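Long-range contact in 1-carboxybiuret hydrolase subunit AtzE (Pseudomonas sp., PDB 6C62), which hydrolyses 1-carboxybiuret to urea-1,3-dicarboxylate and ammonia, a step in the bacterial degradation of the herbicide atrazine: residues N139-G152 / G168-C182. Residues are numbered along the deposited sequence; the frame is centred on the assembly and turned at random.
Sequences NPHDTGRIAGGSSG and GSDTNGSIRVPASLC
Ser150 and Ser174 meet at what is probably the Ser-cisSer-Lys triad of the amidase signature family, with Ser174 as the likely acyl-ester residue and Ser150 and Lys74 as its likely relay. The peptide before Ser150 is cis, and Ser150 N points almost straight at Ser174 OG (2.7 Å, N-H...O angle 178°); the two hydroxyl oxygens, Ser150 OG and Ser174 OG, lie 3.0 Å apart. Lys74 NZ bonds to Ser150 OG and also to Ser151 and Ser169. Next along the glycine-serine loop, Ser151 ties the backbone of Ser174: its N reaches Ser174 O within the carbonyl plane (3.2 Å), whereas its OG donates to the same oxygen from above that plane (2.8 Å). Ser151 OG in turn accepts from Ser169 N (3.1 Å), linking loop, strand 165-170 and the turn before helix 176-182. The backbone angles of Gly148 alone call for glycine, and a CB would also press on Pro178 and Leu181. The far end of the contact is held through the C-terminal carbonyls of that helix. With CG anti to the backbone N (chi1 -161°), Asn139 sends ND2 to Leu181 O (2.9 Å) and to Ile146 O (3.0 Å), both near its amide plane, while OD1 accepts from His141 N in an Asx turn. Cys182 O sits near the His141 ring plane, but NE2 meets that carbonyl from above its plane through a bent bond (2.8 Å). A leucine replacing Asn139 would probably leave the Leu181 and Ile146 carbonyls without this shared donor and undo the Asx turn. The hydroxyl-rich end thus bonds the probable nucleophile through both its OG and its carbonyl, consistent with a hydroxyl held close to the probable relay.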
loop_
_atom_site.group_PDB
_atom_site.type_symbol
_atom_site.label_atom_id
_atom_site.label_comp_id
_atom_site.label_asym_id
_atom_site.label_seq_id
_atom_site.Cartn_x
_atom_site.Cartn_y
_atom_site.Cartn_z
ATOM N N ASN A 139 1.627 -22.110 -30.892
ATOM C CA ASN A 139 0.717 -21.245 -31.623
ATOM C C ASN A 139 -0.038 -22.044 -32.670
ATOM O O ASN A 139 0.589 -22.624 -33.566
ATOM C CB ASN A 139 1.514 -20.138 -32.293
ATOM C CG ASN A 139 0.666 -18.980 -32.682
ATOM O OD1 ASN A 139 -0.315 -19.151 -33.403
ATOM N ND2 ASN A 139 1.030 -17.775 -32.209
ATOM N N PRO A 140 -1.376 -22.047 -32.642
ATOM C CA PRO A 140 -2.116 -22.785 -33.664
ATOM C C PRO A 140 -1.954 -22.266 -35.066
ATOM O O PRO A 140 -2.189 -23.023 -35.967
ATOM C CB PRO A 140 -3.581 -22.620 -33.201
ATOM C CG PRO A 140 -3.488 -22.418 -31.761
ATOM C CD PRO A 140 -2.288 -21.553 -31.611
ATOM N N HIS A 141 -1.557 -21.019 -35.260
ATOM C CA HIS A 141 -1.279 -20.525 -36.636
ATOM C C HIS A 141 0.086 -20.965 -37.173
ATOM O O HIS A 141 0.329 -20.878 -38.393
ATOM C CB HIS A 141 -1.382 -19.000 -36.717
ATOM C CG HIS A 141 -2.721 -18.483 -36.277
ATOM N ND1 HIS A 141 -3.893 -18.849 -36.893
ATOM C CD2 HIS A 141 -3.077 -17.717 -35.209
ATOM C CE1 HIS A 141 -4.914 -18.272 -36.275
ATOM N NE2 HIS A 141 -4.449 -17.589 -35.237
ATOM N N ASP A 142 0.994 -21.380 -36.289
ATOM C CA ASP A 142 2.294 -21.925 -36.698
ATOM C C ASP A 142 2.907 -22.552 -35.471
ATOM O O ASP A 142 3.448 -21.845 -34.573
ATOM C CB ASP A 142 3.159 -20.812 -37.270
ATOM C CG ASP A 142 4.585 -21.274 -37.652
ATOM O OD1 ASP A 142 5.033 -22.363 -37.263
ATOM O OD2 ASP A 142 5.283 -20.499 -38.339
ATOM N N THR A 143 2.864 -23.886 -35.433
ATOM C CA THR A 143 3.209 -24.598 -34.242
ATOM C C THR A 143 4.685 -24.627 -33.890
ATOM O O THR A 143 5.013 -25.111 -32.821
ATOM C CB THR A 143 2.615 -26.001 -34.204
ATOM O OG1 THR A 143 3.109 -26.756 -35.283
ATOM C CG2 THR A 143 1.016 -25.954 -34.295
ATOM N N GLY A 144 5.554 -24.053 -34.731
ATOM C CA GLY A 144 6.942 -23.824 -34.323
ATOM C C GLY A 144 7.120 -22.475 -33.579
ATOM O O GLY A 144 8.218 -22.133 -33.147
ATOM N N ARG A 145 6.030 -21.727 -33.419
ATOM C CA ARG A 145 6.081 -20.387 -32.789
ATOM C C ARG A 145 5.344 -20.374 -31.437
ATOM O O ARG A 145 4.469 -21.189 -31.171
ATOM C CB ARG A 145 5.518 -19.353 -33.742
ATOM C CG ARG A 145 6.367 -19.209 -35.018
ATOM C CD ARG A 145 5.741 -18.215 -35.888
ATOM N NE ARG A 145 6.472 -17.954 -37.117
ATOM C CZ ARG A 145 7.571 -17.194 -37.217
ATOM N NH1 ARG A 145 8.167 -16.647 -36.155
ATOM N NH2 ARG A 145 8.103 -17.003 -38.405
ATOM N N ILE A 146 5.744 -19.448 -30.590
ATOM C CA ILE A 146 5.107 -19.307 -29.258
ATOM C C ILE A 146 3.660 -18.812 -29.367
ATOM O O ILE A 146 3.292 -18.072 -30.284
ATOM C CB ILE A 146 5.900 -18.367 -28.330
ATOM C CG1 ILE A 146 5.855 -16.927 -28.813
ATOM C CG2 ILE A 146 7.328 -18.853 -28.138
ATOM C CD1 ILE A 146 6.404 -15.930 -27.796
ATOM N N ALA A 147 2.860 -19.221 -28.400
ATOM C CA ALA A 147 1.516 -18.704 -28.202
ATOM C C ALA A 147 1.522 -17.366 -27.424
ATOM O O ALA A 147 0.526 -16.716 -27.341
ATOM C CB ALA A 147 0.704 -19.705 -27.433
ATOM N N GLY A 148 2.635 -16.982 -26.832
ATOM C CA GLY A 148 2.654 -15.814 -25.988
ATOM C C GLY A 148 2.340 -16.312 -24.597
ATOM O O GLY A 148 2.250 -17.537 -24.368
ATOM N N GLY A 149 2.229 -15.384 -23.670
ATOM C CA GLY A 149 2.090 -15.743 -22.272
ATOM C C GLY A 149 1.948 -14.521 -21.404
ATOM O O GLY A 149 1.982 -13.379 -21.917
ATOM N N SER A 150 1.780 -14.721 -20.093
ATOM C CA SER A 150 1.741 -16.011 -19.437
ATOM C C SER A 150 0.447 -16.791 -19.637
ATOM O O SER A 150 0.437 -17.956 -19.315
ATOM C CB SER A 150 2.023 -15.858 -17.930
ATOM O OG SER A 150 1.009 -15.118 -17.282
ATOM N N SER A 151 -0.607 -16.190 -20.206
ATOM C CA SER A 151 -1.864 -16.920 -20.465
ATOM C C SER A 151 -1.885 -17.613 -21.852
ATOM O O SER A 151 -2.830 -17.496 -22.596
ATOM C CB SER A 151 -3.077 -16.001 -20.329
ATOM O OG SER A 151 -3.070 -15.189 -19.168
ATOM N N GLY A 152 -0.812 -18.322 -22.194
ATOM C CA GLY A 152 -0.676 -18.906 -23.521
ATOM C C GLY A 152 -1.717 -19.978 -23.852
ATOM O O GLY A 152 -2.239 -20.023 -24.979
ATOM N N GLY A 168 -7.940 -15.623 -18.469
ATOM C CA GLY A 168 -6.534 -15.437 -18.205
ATOM C C GLY A 168 -6.265 -14.439 -17.096
ATOM O O GLY A 168 -7.197 -13.971 -16.410
ATOM N N SER A 169 -4.969 -14.157 -16.915
ATOM C CA SER A 169 -4.528 -13.103 -16.029
ATOM C C SER A 169 -3.570 -12.225 -16.773
ATOM O O SER A 169 -2.932 -12.636 -17.752
ATOM C CB SER A 169 -3.920 -13.622 -14.708
ATOM O OG SER A 169 -2.586 -14.077 -14.836
ATOM N N ASP A 170 -3.501 -10.980 -16.317
ATOM C CA ASP A 170 -2.669 -9.950 -16.907
ATOM C C ASP A 170 -2.131 -9.023 -15.804
ATOM O O ASP A 170 -2.878 -8.269 -15.173
ATOM C CB ASP A 170 -3.494 -9.153 -17.975
ATOM C CG ASP A 170 -2.605 -8.218 -18.844
ATOM O OD1 ASP A 170 -1.765 -7.502 -18.270
ATOM O OD2 ASP A 170 -2.773 -8.185 -20.095
ATOM N N THR A 171 -0.832 -9.099 -15.568
ATOM C CA THR A 171 -0.193 -8.239 -14.618
ATOM C C THR A 171 0.539 -7.139 -15.363
ATOM O O THR A 171 0.259 -5.948 -15.135
ATOM C CB THR A 171 0.744 -9.078 -13.736
ATOM O OG1 THR A 171 -0.030 -10.064 -13.105
ATOM C CG2 THR A 171 1.376 -8.240 -12.638
ATOM N N ASN A 172 1.418 -7.540 -16.268
ATOM C CA ASN A 172 2.207 -6.644 -17.100
ATOM C C ASN A 172 2.013 -6.918 -18.596
ATOM O O ASN A 172 2.799 -6.430 -19.418
ATOM C CB ASN A 172 3.663 -6.868 -16.752
ATOM C CG ASN A 172 3.982 -6.468 -15.301
ATOM O OD1 ASN A 172 3.728 -5.328 -14.900
ATOM N ND2 ASN A 172 4.526 -7.421 -14.515
ATOM N N GLY A 173 0.992 -7.688 -18.949
ATOM C CA GLY A 173 0.705 -8.021 -20.339
ATOM C C GLY A 173 0.125 -9.369 -20.637
ATOM O O GLY A 173 -0.186 -9.649 -21.780
ATOM N N SER A 174 -0.073 -10.201 -19.671
ATOM C CA SER A 174 -0.321 -11.609 -19.920
ATOM C C SER A 174 -1.669 -12.054 -20.490
ATOM O O SER A 174 -1.834 -13.255 -20.733
ATOM C CB SER A 174 0.021 -12.399 -18.643
ATOM O OG SER A 174 1.439 -12.469 -18.564
ATOM N N ILE A 175 -2.611 -11.131 -20.694
ATOM C CA ILE A 175 -3.784 -11.371 -21.523
ATOM C C ILE A 175 -3.563 -10.792 -22.908
ATOM O O ILE A 175 -3.821 -11.439 -23.949
ATOM C CB ILE A 175 -5.053 -10.743 -20.918
ATOM C CG1 ILE A 175 -5.561 -11.604 -19.770
ATOM C CG2 ILE A 175 -6.182 -10.567 -21.956
ATOM C CD1 ILE A 175 -6.635 -10.927 -18.896
ATOM N N ARG A 176 -3.106 -9.552 -22.921
ATOM C CA ARG A 176 -2.867 -8.838 -24.166
ATOM C C ARG A 176 -1.801 -9.487 -25.057
ATOM O O ARG A 176 -1.971 -9.508 -26.273
ATOM C CB ARG A 176 -2.554 -7.361 -23.841
ATOM C CG ARG A 176 -3.737 -6.663 -23.222
ATOM C CD ARG A 176 -3.240 -5.392 -22.548
ATOM N NE ARG A 176 -2.466 -5.690 -21.347
ATOM C CZ ARG A 176 -1.666 -4.813 -20.732
ATOM N NH1 ARG A 176 -1.491 -3.621 -21.242
ATOM N NH2 ARG A 176 -1.026 -5.135 -19.594
ATOM N N VAL A 177 -0.727 -10.023 -24.497
ATOM C CA VAL A 177 0.313 -10.641 -25.286
ATOM C C VAL A 177 -0.195 -11.928 -26.047
ATOM O O VAL A 177 -0.030 -12.015 -27.293
ATOM C CB VAL A 177 1.589 -10.907 -24.439
ATOM C CG1 VAL A 177 2.626 -11.739 -25.204
ATOM C CG2 VAL A 177 2.220 -9.553 -24.003
ATOM N N PRO A 178 -0.798 -12.904 -25.353
ATOM C CA PRO A 178 -1.342 -14.040 -26.099
ATOM C C PRO A 178 -2.489 -13.701 -27.040
ATOM O O PRO A 178 -2.616 -14.328 -28.069
ATOM C CB PRO A 178 -1.794 -15.043 -25.013
ATOM C CG PRO A 178 -1.728 -14.307 -23.742
ATOM C CD PRO A 178 -0.873 -13.076 -23.898
ATOM N N ALA A 179 -3.315 -12.722 -26.712
ATOM C CA ALA A 179 -4.310 -12.269 -27.646
ATOM C C ALA A 179 -3.631 -11.777 -28.923
ATOM O O ALA A 179 -4.039 -12.153 -30.047
ATOM C CB ALA A 179 -5.172 -11.150 -27.061
ATOM N N SER A 180 -2.582 -10.979 -28.757
ATOM C CA SER A 180 -1.819 -10.469 -29.910
ATOM C C SER A 180 -1.219 -11.596 -30.763
ATOM O O SER A 180 -1.400 -11.638 -31.998
ATOM C CB SER A 180 -0.718 -9.556 -29.457
ATOM O OG SER A 180 -0.014 -8.936 -30.516
ATOM N N LEU A 181 -0.451 -12.450 -30.107
ATOM C CA LEU A 181 0.281 -13.481 -30.759
ATOM C C LEU A 181 -0.560 -14.629 -31.343
ATOM O O LEU A 181 -0.166 -15.158 -32.393
ATOM C CB LEU A 181 1.387 -13.989 -29.891
ATOM C CG LEU A 181 2.384 -12.956 -29.394
ATOM C CD1 LEU A 181 3.599 -13.663 -28.828
ATOM C CD2 LEU A 181 2.810 -12.022 -30.509
ATOM N N CYS A 182 -1.700 -14.945 -30.728
ATOM C CA CYS A 182 -2.624 -15.980 -31.220
ATOM C C CYS A 182 -3.718 -15.442 -32.164
ATOM O O CYS A 182 -4.482 -16.234 -32.755
ATOM C CB CYS A 182 -3.257 -16.734 -30.065
ATOM S SG CYS A 182 -2.101 -17.831 -29.237
#